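Local coordinates for protein interferon alpha/beta receptor 1 (PDB 3WCY) that pairs with IFNAR2 to form the receptor whose binding of type I interferons activates JAK-STAT signalling, at residues L166-A178 with Y189-N201. Residues are numbered along the deposited sequence; the frame is centred on the assembly and turned at random.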
loop_
_atom_site.group_PDB
_atom_site.type_symbol
_atom_site.label_atom_id
_atom_site.label_comp_id
_atom_site.label_asym_id
_atom_site.label_seq_id
_atom_site.Cartn_x
_atom_site.Cartn_y
_atom_site.Cartn_z
ATOM N N LEU A 166 20.401 15.075 5.313
ATOM C CA LEU A 166 21.342 14.897 6.422
ATOM C C LEU A 166 22.667 15.631 6.189
ATOM O O LEU A 166 23.025 15.930 5.044
ATOM C CB LEU A 166 21.604 13.404 6.710
ATOM C CG LEU A 166 20.426 12.536 7.157
ATOM C CD1 LEU A 166 20.805 11.082 7.126
ATOM C CD2 LEU A 166 19.956 12.896 8.554
ATOM N N LEU A 167 23.391 15.928 7.281
ATOM C CA LEU A 167 24.673 16.624 7.213
ATOM C C LEU A 167 25.836 15.631 7.060
ATOM O O LEU A 167 25.921 14.671 7.834
ATOM C CB LEU A 167 24.886 17.536 8.439
ATOM C CG LEU A 167 24.048 18.820 8.500
ATOM C CD1 LEU A 167 22.751 18.609 9.290
ATOM C CD2 LEU A 167 24.841 19.953 9.123
ATOM N N PRO A 168 26.746 15.848 6.076
ATOM C CA PRO A 168 27.895 14.939 5.912
ATOM C C PRO A 168 28.819 14.908 7.130
ATOM O O PRO A 168 28.774 15.816 7.966
ATOM C CB PRO A 168 28.617 15.504 4.683
ATOM C CG PRO A 168 27.596 16.315 3.969
ATOM C CD PRO A 168 26.777 16.921 5.063
ATOM N N GLU A 169 29.638 13.841 7.242
ATOM C CA GLU A 169 30.602 13.596 8.333
ATOM C C GLU A 169 29.980 13.908 9.706
ATOM O O GLU A 169 30.655 14.490 10.557
ATOM C CB GLU A 169 31.781 14.588 8.315
ATOM C CG GLU A 169 32.758 14.331 7.175
ATOM C CD GLU A 169 33.829 15.383 6.953
ATOM O OE1 GLU A 169 33.483 16.584 6.878
ATOM O OE2 GLU A 169 35.011 14.999 6.795
ATOM N N THR A 170 28.725 13.503 9.876
ATOM C CA THR A 170 28.023 13.566 11.147
ATOM C C THR A 170 27.531 12.162 11.481
ATOM O O THR A 170 27.148 11.401 10.593
ATOM C CB THR A 170 26.824 14.528 11.087
ATOM O OG1 THR A 170 27.159 15.665 10.283
ATOM C CG2 THR A 170 26.444 14.993 12.483
ATOM N N THR A 171 27.552 11.821 12.764
ATOM C CA THR A 171 27.216 10.477 13.219
ATOM C C THR A 171 25.836 10.483 13.882
ATOM O O THR A 171 25.655 11.106 14.927
ATOM C CB THR A 171 28.353 9.833 14.043
ATOM O OG1 THR A 171 27.840 8.686 14.723
ATOM C CG2 THR A 171 28.994 10.796 15.050
ATOM N N TYR A 172 24.856 9.820 13.240
ATOM C CA TYR A 172 23.473 9.727 13.718
ATOM C C TYR A 172 23.156 8.331 14.254
ATOM O O TYR A 172 23.690 7.345 13.743
ATOM C CB TYR A 172 22.472 10.049 12.599
ATOM C CG TYR A 172 22.635 11.394 11.925
ATOM C CD1 TYR A 172 21.881 12.493 12.328
ATOM C CD2 TYR A 172 23.453 11.541 10.805
ATOM C CE1 TYR A 172 21.981 13.722 11.672
ATOM C CE2 TYR A 172 23.561 12.761 10.140
ATOM C CZ TYR A 172 22.826 13.851 10.579
ATOM O OH TYR A 172 22.926 15.052 9.917
ATOM N N CYS A 173 22.246 8.245 15.244
ATOM C CA CYS A 173 21.816 6.971 15.821
ATOM C C CYS A 173 20.347 6.700 15.505
ATOM O O CYS A 173 19.550 7.640 15.435
ATOM C CB CYS A 173 22.121 6.900 17.313
ATOM S SG CYS A 173 23.883 7.084 17.710
ATOM N N LEU A 174 20.015 5.416 15.226
ATOM C CA LEU A 174 18.697 4.960 14.772
ATOM C C LEU A 174 17.973 3.972 15.688
ATOM O O LEU A 174 18.607 3.204 16.414
ATOM C CB LEU A 174 18.826 4.330 13.368
ATOM C CG LEU A 174 18.937 5.231 12.120
ATOM C CD1 LEU A 174 17.715 6.048 11.898
ATOM C CD2 LEU A 174 20.242 6.020 12.045
ATOM N N GLU A 175 16.627 3.969 15.590
ATOM C CA GLU A 175 15.706 3.106 16.331
ATOM C C GLU A 175 14.457 2.837 15.466
ATOM O O GLU A 175 13.765 3.780 15.071
ATOM C CB GLU A 175 15.325 3.756 17.672
ATOM C CG GLU A 175 15.602 2.865 18.874
ATOM C CD GLU A 175 15.125 3.363 20.230
ATOM O OE1 GLU A 175 14.499 4.447 20.291
ATOM O OE2 GLU A 175 15.365 2.650 21.235
ATOM N N VAL A 176 14.198 1.553 15.139
ATOM C CA VAL A 176 13.073 1.133 14.290
ATOM C C VAL A 176 12.087 0.275 15.075
ATOM O O VAL A 176 12.471 -0.732 15.673
ATOM C CB VAL A 176 13.539 0.428 12.981
ATOM C CG1 VAL A 176 12.359 0.039 12.097
ATOM C CG2 VAL A 176 14.523 1.292 12.202
ATOM N N LYS A 177 10.812 0.674 15.040
ATOM C CA LYS A 177 9.690 0.010 15.692
ATOM C C LYS A 177 8.804 -0.669 14.627
ATOM O O LYS A 177 8.468 -0.045 13.608
ATOM C CB LYS A 177 8.876 1.060 16.477
ATOM C CG LYS A 177 7.743 0.529 17.343
ATOM C CD LYS A 177 6.993 1.683 18.006
ATOM C CE LYS A 177 6.259 1.297 19.276
ATOM N NZ LYS A 177 7.174 1.147 20.442
ATOM N N ALA A 178 8.428 -1.939 14.864
ATOM C CA ALA A 178 7.521 -2.658 13.968
ATOM C C ALA A 178 6.127 -2.553 14.550
ATOM O O ALA A 178 5.914 -2.873 15.724
ATOM C CB ALA A 178 7.929 -4.116 13.841
ATOM N N TYR A 189 11.061 -1.116 20.547
ATOM C CA TYR A 189 12.074 -0.543 19.637
ATOM C C TYR A 189 13.343 -1.412 19.579
ATOM O O TYR A 189 13.712 -2.045 20.576
ATOM C CB TYR A 189 12.464 0.879 20.068
ATOM C CG TYR A 189 11.647 1.991 19.453
ATOM C CD1 TYR A 189 10.579 2.557 20.140
ATOM C CD2 TYR A 189 11.992 2.536 18.221
ATOM C CE1 TYR A 189 9.849 3.616 19.600
ATOM C CE2 TYR A 189 11.276 3.599 17.671
ATOM C CZ TYR A 189 10.198 4.131 18.362
ATOM O OH TYR A 189 9.466 5.163 17.820
ATOM N N SER A 190 14.006 -1.433 18.414
ATOM C CA SER A 190 15.237 -2.190 18.203
ATOM C C SER A 190 16.399 -1.600 19.020
ATOM O O SER A 190 16.322 -0.439 19.453
ATOM C CB SER A 190 15.597 -2.204 16.721
ATOM O OG SER A 190 15.622 -0.892 16.184
ATOM N N THR A 191 17.469 -2.402 19.246
ATOM C CA THR A 191 18.663 -1.930 19.954
ATOM C C THR A 191 19.213 -0.779 19.119
ATOM O O THR A 191 19.227 -0.881 17.885
ATOM C CB THR A 191 19.692 -3.068 20.133
ATOM O OG1 THR A 191 19.141 -4.091 20.963
ATOM C CG2 THR A 191 20.980 -2.592 20.755
ATOM N N VAL A 192 19.580 0.339 19.770
ATOM C CA VAL A 192 20.107 1.512 19.069
ATOM C C VAL A 192 21.329 1.167 18.182
ATOM O O VAL A 192 22.160 0.341 18.562
ATOM C CB VAL A 192 20.302 2.752 19.992
ATOM C CG1 VAL A 192 21.429 2.539 20.995
ATOM C CG2 VAL A 192 20.533 4.025 19.187
ATOM N N GLN A 193 21.343 1.719 16.961
ATOM C CA GLN A 193 22.398 1.525 15.975
ATOM C C GLN A 193 22.825 2.862 15.421
ATOM O O GLN A 193 21.980 3.636 14.961
ATOM C CB GLN A 193 21.931 0.610 14.851
ATOM C CG GLN A 193 22.295 -0.831 15.081
ATOM C CD GLN A 193 21.812 -1.661 13.932
ATOM O OE1 GLN A 193 22.426 -1.683 12.861
ATOM N NE2 GLN A 193 20.684 -2.343 14.128
ATOM N N CYS A 194 24.138 3.137 15.485
ATOM C CA CYS A 194 24.723 4.386 15.020
ATOM C C CYS A 194 25.558 4.179 13.764
ATOM O O CYS A 194 26.131 3.108 13.559
ATOM C CB CYS A 194 25.531 5.055 16.129
ATOM S SG CYS A 194 24.656 5.200 17.714
ATOM N N ILE A 195 25.612 5.215 12.920
ATOM C CA ILE A 195 26.357 5.253 11.659
ATOM C C ILE A 195 26.785 6.701 11.352
ATOM O O ILE A 195 26.103 7.648 11.755
ATOM C CB ILE A 195 25.543 4.602 10.495
ATOM C CG1 ILE A 195 26.378 4.481 9.190
ATOM C CG2 ILE A 195 24.200 5.319 10.267
ATOM C CD1 ILE A 195 25.884 3.503 8.171
ATOM N N SER A 196 27.916 6.868 10.645
ATOM C CA SER A 196 28.393 8.184 10.251
ATOM C C SER A 196 28.268 8.381 8.739
ATOM O O SER A 196 28.488 7.439 7.971
ATOM C CB SER A 196 29.828 8.400 10.716
ATOM O OG SER A 196 30.035 9.760 11.063
ATOM N N THR A 197 27.888 9.607 8.322
ATOM C CA THR A 197 27.750 10.001 6.913
ATOM C C THR A 197 29.132 10.287 6.295
ATOM O O THR A 197 30.058 10.657 7.019
ATOM C CB THR A 197 26.789 11.198 6.769
ATOM O OG1 THR A 197 27.106 12.192 7.743
ATOM C CG2 THR A 197 25.328 10.800 6.909
ATOM N N THR A 198 29.280 10.088 4.968
ATOM C CA THR A 198 30.536 10.332 4.233
ATOM C C THR A 198 30.631 11.813 3.809
ATOM O O THR A 198 29.628 12.524 3.901
ATOM C CB THR A 198 30.634 9.410 3.000
ATOM O OG1 THR A 198 29.485 9.586 2.171
ATOM C CG2 THR A 198 30.813 7.946 3.357
ATOM N N VAL A 199 31.816 12.274 3.330
ATOM C CA VAL A 199 31.988 13.666 2.870
ATOM C C VAL A 199 31.338 13.847 1.502
ATOM O O VAL A 199 31.557 13.022 0.611
ATOM C CB VAL A 199 33.447 14.206 2.863
ATOM C CG1 VAL A 199 33.463 15.717 3.090
ATOM C CG2 VAL A 199 34.327 13.503 3.890
ATOM N N ALA A 200 30.557 14.939 1.343
ATOM C CA ALA A 200 29.819 15.314 0.129
ATOM C C ALA A 200 30.569 15.006 -1.170
ATOM O O ALA A 200 31.750 15.347 -1.293
ATOM C CB ALA A 200 29.427 16.785 0.184
ATOM N N ASN A 201 29.891 14.315 -2.114
ATOM C CA ASN A 201 30.448 13.917 -3.412
ATOM C C ASN A 201 30.807 15.128 -4.271
ATOM O O ASN A 201 30.178 16.183 -4.143
ATOM C CB ASN A 201 29.456 13.013 -4.181
ATOM C CG ASN A 201 29.514 11.524 -3.880
ATOM O OD1 ASN A 201 30.311 11.031 -3.067
ATOM N ND2 ASN A 201 28.653 10.767 -4.544
#
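The ring of Tyr189 is held between Lys177 on one face and Glu175 on the other, and the lysine can be followed outward. Its CB sits over the ring centre, 3.8 Å from the centroid, a CH-pi contact. With CG anti to the backbone N (chi1 -174°), CG arches clear of the ring, CD returns over its rim 3.8 Å from Tyr189 CE1, CE passes outside it, and the bend at chi4 brings NZ beside CD1 and CE1, with a weak hydrogen bond to Ser187 O. The Glu175 carboxylate is inclined 25° to the ring; OE1, offset toward the rim, also makes long, weak ion pairs with Arg142 and Lys151. With an alanine here instead of Tyr189, the lysine methylenes and the carboxylate are likely to lose their shared packing surface and turn more easily. Ser190 OG accepts a hydrogen bond from Val176 N at 3.0 Å. Strands 171-178 and 193-196 are antiparallel neighbours in the second fibronectin type-III domain, 193-196 forming an outer strand of a four-stranded sheet. At the non-hydrogen-bonded pair Cys173-Cys194 a disulfide (chi3 102°) links them, while backbone hydrogen bonds join Tyr172 with Ile195 and Leu174 with Gln193. Beyond, Thr197 OG1 lies 2.7 Å from Leu167 O, and Thr197 N donates to Thr170 O.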